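Local coordinates for sensor protein (Rhodopseudomonas palustris, PDB 2OOL) that senses light through a bound biliverdin in this chromophore-binding PAS-GAF part and, as a whole protein, probably signals as a histidine kinase, at residues His125-Val129 against Asn248-Gly252; Asp52-Val58 against Leu73-Ile78. All blocks are in the same frame, centred on the assembly; numbering follows the deposited sequence.

Interaction 1 of 2, residues His125-Val129 against Asn248-Gly252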
loop_
_atom_site.group_PDB
_atom_site.type_symbol
_atom_site.label_atom_id
_atom_site.label_comp_id
_atom_site.label_asym_id
_atom_site.label_seq_id
_atom_site.Cartn_x
_atom_site.Cartn_y
_atom_site.Cartn_z
ATOM N N HIS A 125 7.054 -3.572 -26.801
ATOM C CA HIS A 125 6.207 -4.639 -27.406
ATOM C C HIS A 125 6.462 -4.454 -28.907
ATOM O O HIS A 125 6.681 -3.329 -29.363
ATOM C CB HIS A 125 4.716 -4.490 -26.904
ATOM C CG HIS A 125 3.718 -5.468 -27.502
ATOM N ND1 HIS A 125 3.821 -6.840 -27.358
ATOM C CD2 HIS A 125 2.585 -5.255 -28.222
ATOM C CE1 HIS A 125 2.809 -7.424 -27.976
ATOM N NE2 HIS A 125 2.045 -6.483 -28.506
ATOM N N ASP A 126 6.636 -5.550 -29.668
ATOM C CA ASP A 126 6.890 -5.453 -31.127
ATOM C C ASP A 126 8.068 -4.652 -31.551
ATOM O O ASP A 126 8.042 -3.908 -32.553
ATOM C CB ASP A 126 5.651 -4.945 -31.854
ATOM C CG ASP A 126 4.534 -6.008 -31.896
ATOM O OD1 ASP A 126 4.663 -7.056 -31.225
ATOM O OD2 ASP A 126 3.570 -5.831 -32.678
ATOM N N SER A 127 9.162 -4.853 -30.839
ATOM C CA SER A 127 10.420 -4.276 -31.230
ATOM C C SER A 127 10.403 -2.762 -31.124
ATOM O O SER A 127 11.302 -2.091 -31.631
ATOM C CB SER A 127 10.816 -4.785 -32.664
ATOM O OG SER A 127 10.252 -6.110 -32.833
ATOM N N ILE A 128 9.398 -2.199 -30.431
ATOM C CA ILE A 128 9.328 -0.738 -30.245
ATOM C C ILE A 128 9.004 -0.328 -28.824
ATOM O O ILE A 128 8.553 -1.132 -28.033
ATOM C CB ILE A 128 8.298 -0.066 -31.219
ATOM C CG1 ILE A 128 6.894 -0.631 -31.021
ATOM C CG2 ILE A 128 8.768 -0.209 -32.695
ATOM C CD1 ILE A 128 5.811 0.254 -31.516
ATOM N N VAL A 129 9.148 0.964 -28.536
ATOM C CA VAL A 129 8.917 1.517 -27.206
ATOM C C VAL A 129 7.833 2.533 -27.320
ATOM O O VAL A 129 7.912 3.394 -28.167
ATOM C CB VAL A 129 10.192 2.227 -26.683
ATOM C CG1 VAL A 129 9.939 2.834 -25.316
ATOM C CG2 VAL A 129 11.381 1.240 -26.666
ATOM N N ASN A 248 4.263 0.764 -37.302
ATOM C CA ASN A 248 5.352 0.333 -36.468
ATOM C C ASN A 248 6.630 0.537 -37.296
ATOM O O ASN A 248 6.737 0.025 -38.406
ATOM C CB ASN A 248 5.115 -1.108 -36.041
ATOM C CG ASN A 248 6.275 -1.695 -35.284
ATOM O OD1 ASN A 248 7.429 -1.479 -35.645
ATOM N ND2 ASN A 248 5.980 -2.468 -34.234
ATOM N N PRO A 249 7.571 1.364 -36.796
ATOM C CA PRO A 249 8.737 1.716 -37.631
ATOM C C PRO A 249 9.711 0.567 -37.820
ATOM O O PRO A 249 10.473 0.565 -38.810
ATOM C CB PRO A 249 9.398 2.860 -36.841
ATOM C CG PRO A 249 9.077 2.549 -35.452
ATOM C CD PRO A 249 7.654 2.017 -35.471
ATOM N N ARG A 250 9.737 -0.393 -36.902
ATOM C CA ARG A 250 10.685 -1.515 -37.073
ATOM C C ARG A 250 10.092 -2.647 -37.954
ATOM O O ARG A 250 10.773 -3.178 -38.787
ATOM C CB ARG A 250 11.095 -2.079 -35.699
ATOM C CG ARG A 250 12.007 -1.176 -34.846
ATOM C CD ARG A 250 13.248 -0.747 -35.577
ATOM N NE ARG A 250 13.192 0.670 -35.954
ATOM C CZ ARG A 250 13.774 1.223 -37.029
ATOM N NH1 ARG A 250 14.441 0.485 -37.926
ATOM N NH2 ARG A 250 13.648 2.537 -37.222
ATOM N N LEU A 251 8.804 -2.997 -37.737
ATOM C CA LEU A 251 8.205 -4.188 -38.351
ATOM C C LEU A 251 7.235 -3.904 -39.480
ATOM O O LEU A 251 7.048 -4.796 -40.334
ATOM C CB LEU A 251 7.512 -5.031 -37.327
ATOM C CG LEU A 251 8.355 -5.424 -36.115
ATOM C CD1 LEU A 251 7.430 -6.110 -35.149
ATOM C CD2 LEU A 251 9.595 -6.306 -36.424
ATOM N N GLY A 252 6.703 -2.676 -39.574
ATOM C CA GLY A 252 5.684 -2.386 -40.569
ATOM C C GLY A 252 4.398 -2.729 -39.865
ATOM O O GLY A 252 4.403 -3.216 -38.699
HETATM O O HOH W 1 3.342 -2.924 -33.308
#
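A beta hairpin with a two-residue loop in the PAS domain, with a type I' turn from His125 to Ile128, meets a long loop that belongs to the GAF region in sequence. The turn closes in both directions: His125 N to Ile128 O and Ile128 N to His125 O are each 3.1 Å. That leaves the carbonyl of Asp126 for Asn248, whose ND2 donates to Asp126 O at 3.0 Å and nearly straight. A water joins the same two residues, donating to Asp126 OD2 and accepting from Asn248 ND2. The 248-252 loop probably forms part of the lasso of the phytochrome knot, which ties GAF to PAS. Asn248 shapes it as well: its OD1 accepts from Arg250 N (2.8 Å) in an Asx turn and from Leu251 N (2.9 Å). Van der Waals contacts fill the rest: Ile128 CG2 packs on Pro249 CD at 3.7 Å, and aliphatic carbons lie against the turn's carbonyls, Leu251 CD1 3.5 Å from Asp126 O and Arg250 CG 3.4 Å from Ser127 O, while the Arg250 guanidinium leads away.

Interaction 2 of 2, residues Asp52-Val58 against Leu73-Ile78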
loop_
_atom_site.group_PDB
_atom_site.type_symbol
_atom_site.label_atom_id
_atom_site.label_comp_id
_atom_site.label_asym_id
_atom_site.label_seq_id
_atom_site.Cartn_x
_atom_site.Cartn_y
_atom_site.Cartn_z
ATOM N N ASP A 52 18.488 6.710 -29.728
ATOM C CA ASP A 52 18.532 8.125 -29.366
ATOM C C ASP A 52 17.115 8.671 -29.122
ATOM O O ASP A 52 16.896 9.887 -29.052
ATOM C CB ASP A 52 19.220 8.898 -30.495
ATOM C CG ASP A 52 18.987 8.247 -31.859
ATOM O OD1 ASP A 52 17.864 7.664 -32.021
ATOM O OD2 ASP A 52 19.922 8.286 -32.720
ATOM N N LEU A 53 16.141 7.773 -28.997
ATOM C CA LEU A 53 14.833 8.161 -28.542
ATOM C C LEU A 53 14.114 9.162 -29.471
ATOM O O LEU A 53 13.434 10.089 -29.021
ATOM C CB LEU A 53 14.976 8.679 -27.097
ATOM C CG LEU A 53 14.967 7.535 -26.084
ATOM C CD1 LEU A 53 15.068 8.024 -24.663
ATOM C CD2 LEU A 53 13.662 6.755 -26.236
ATOM N N ARG A 54 14.241 8.944 -30.769
ATOM C CA ARG A 54 13.628 9.819 -31.764
ATOM C C ARG A 54 12.192 9.431 -31.935
ATOM O O ARG A 54 11.891 8.283 -31.887
ATOM C CB ARG A 54 14.340 9.688 -33.102
ATOM C CG ARG A 54 15.720 10.298 -33.083
ATOM C CD ARG A 54 16.489 10.198 -34.405
ATOM N NE ARG A 54 17.726 10.943 -34.185
ATOM C CZ ARG A 54 17.901 12.242 -34.429
ATOM N NH1 ARG A 54 16.957 12.973 -35.017
ATOM N NH2 ARG A 54 19.057 12.806 -34.120
ATOM N N ILE A 55 11.323 10.375 -32.225
ATOM C CA ILE A 55 9.880 10.081 -32.235
ATOM C C ILE A 55 9.494 9.374 -33.545
ATOM O O ILE A 55 9.806 9.850 -34.616
ATOM C CB ILE A 55 9.058 11.378 -32.042
ATOM C CG1 ILE A 55 9.238 11.925 -30.626
ATOM C CG2 ILE A 55 7.650 11.184 -32.401
ATOM C CD1 ILE A 55 8.890 13.397 -30.519
ATOM N N ALA A 56 8.766 8.265 -33.460
ATOM C CA ALA A 56 8.374 7.565 -34.700
ATOM C C ALA A 56 6.875 7.660 -34.965
ATOM O O ALA A 56 6.435 7.561 -36.098
ATOM C CB ALA A 56 8.905 6.113 -34.724
ATOM N N SER A 57 6.102 7.975 -33.939
ATOM C CA SER A 57 4.686 8.252 -34.103
ATOM C C SER A 57 4.183 9.012 -32.876
ATOM O O SER A 57 4.769 8.858 -31.794
ATOM C CB SER A 57 3.907 6.929 -34.213
ATOM O OG SER A 57 2.514 7.136 -34.112
ATOM N N VAL A 58 3.107 9.799 -33.059
ATOM C CA VAL A 58 2.462 10.522 -31.954
ATOM C C VAL A 58 0.991 10.547 -32.180
ATOM O O VAL A 58 0.537 10.511 -33.329
ATOM C CB VAL A 58 2.891 12.046 -31.810
ATOM C CG1 VAL A 58 3.982 12.221 -30.731
ATOM C CG2 VAL A 58 3.285 12.637 -33.129
ATOM N N LEU A 73 6.893 16.335 -35.938
ATOM C CA LEU A 73 7.694 15.781 -34.824
ATOM C C LEU A 73 8.401 14.491 -35.237
ATOM O O LEU A 73 9.185 13.906 -34.467
ATOM C CB LEU A 73 6.813 15.507 -33.592
ATOM C CG LEU A 73 6.174 16.778 -32.976
ATOM C CD1 LEU A 73 5.078 16.516 -31.981
ATOM C CD2 LEU A 73 7.238 17.690 -32.355
ATOM N N LEU A 74 8.131 14.030 -36.445
ATOM C CA LEU A 74 8.624 12.709 -36.799
ATOM C C LEU A 74 10.173 12.763 -36.989
ATOM O O LEU A 74 10.750 13.620 -37.672
ATOM C CB LEU A 74 7.836 12.107 -37.978
ATOM C CG LEU A 74 6.304 11.949 -37.748
ATOM C CD1 LEU A 74 5.533 11.438 -39.006
ATOM C CD2 LEU A 74 5.911 11.095 -36.528
ATOM N N ASN A 75 10.804 11.864 -36.257
ATOM C CA ASN A 75 12.226 11.711 -36.133
ATOM C C ASN A 75 12.955 12.731 -35.268
ATOM O O ASN A 75 14.192 12.773 -35.276
ATOM C CB ASN A 75 12.896 11.596 -37.517
ATOM C CG ASN A 75 14.027 10.636 -37.500
ATOM O OD1 ASN A 75 15.017 10.778 -38.239
ATOM N ND2 ASN A 75 13.915 9.645 -36.638
ATOM N N VAL A 76 12.208 13.529 -34.511
ATOM C CA VAL A 76 12.801 14.492 -33.604
ATOM C C VAL A 76 13.138 13.827 -32.265
ATOM O O VAL A 76 12.376 13.023 -31.763
ATOM C CB VAL A 76 11.860 15.699 -33.400
ATOM C CG1 VAL A 76 12.449 16.650 -32.401
ATOM C CG2 VAL A 76 11.641 16.402 -34.747
ATOM N N PRO A 77 14.304 14.128 -31.696
ATOM C CA PRO A 77 14.546 13.578 -30.382
ATOM C C PRO A 77 13.489 14.032 -29.323
ATOM O O PRO A 77 13.139 15.216 -29.216
ATOM C CB PRO A 77 15.938 14.070 -30.037
ATOM C CG PRO A 77 16.550 14.450 -31.298
ATOM C CD PRO A 77 15.447 14.887 -32.204
ATOM N N ILE A 78 12.966 13.094 -28.564
ATOM C CA ILE A 78 11.874 13.453 -27.652
ATOM C C ILE A 78 12.420 14.419 -26.571
ATOM O O ILE A 78 11.690 15.276 -26.071
ATOM C CB ILE A 78 11.188 12.226 -27.049
ATOM C CG1 ILE A 78 9.830 12.636 -26.407
ATOM C CG2 ILE A 78 12.106 11.519 -26.067
ATOM C CD1 ILE A 78 9.051 11.520 -25.857
#
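Ile55 is the apolar centre of this contact. Its CG1 packs against Ile78 CB at 4.1 Å and its CD1 against Leu73 CB at 4.3 Å, while Val58 CG2 meets Leu73 CD1 at 4.4 Å and Leu53 CB meets Ile78 CG2 at 4.2 Å. Behind them, Leu53 and Ile78 both rest on Leu90 of helix 84-94, and Leu73 on Val62 and Leu66 of helix 62-66, so this apolar side of the contact joins the PAS sheet to the two helices. Leu74 CD2 reaches over the backbone to 3.6 Å from Ala56 O, close to where Ala56 and Ser57 form a classic beta bulge opposite Val47. The backbones then join. Arg54 and Pro77 make a single antiparallel bridge as a non-hydrogen-bonded pair, flanked by Ile55 N to Val76 O (2.9 Å) and Ile78 N to Leu53 O (3.1 Å). A type II turn from Leu73 to Val76 leads into the bridge and presents Asn75 N to Ile55 O at 2.8 Å. At the polar edge, Arg54 NH1 donates to Asn75 O (2.8 Å), which lies at the edge of the guanidinium, near its plane, with Pro77 CG over one face and Asp52 at long salt-bridge range. The bridge asks no amide hydrogen of Pro77, so a proline can sit there without leaving a bridge hydrogen bond unmade. Three of the four hydrogen bonds run between main-chain atoms, so the register is set mainly by the backbone, with Arg54 the one side chain that adds a hydrogen bond.

From the N terminus, interaction 2 comes first: the chain leaves 52-58 along strand 55-59, passes through helix 62-66 and returns at 73-78, closing a short loop within the PAS domain. Interaction 1 opens only later, at the hairpin between strands 114-125 and 128-134, and closes after 118 intervening residues, once the first part of the GAF region, strands 181-187 and 193-200 included, has been traversed. The two are therefore in series, neither nested nor crossed. In space they converge. Strand 241-244 returns to the PAS sheet beside strand 55-59, and just beyond it Pro249 CG touches Ala56 CB at 3.6 Å. One contact is local to PAS, the other joins PAS to GAF.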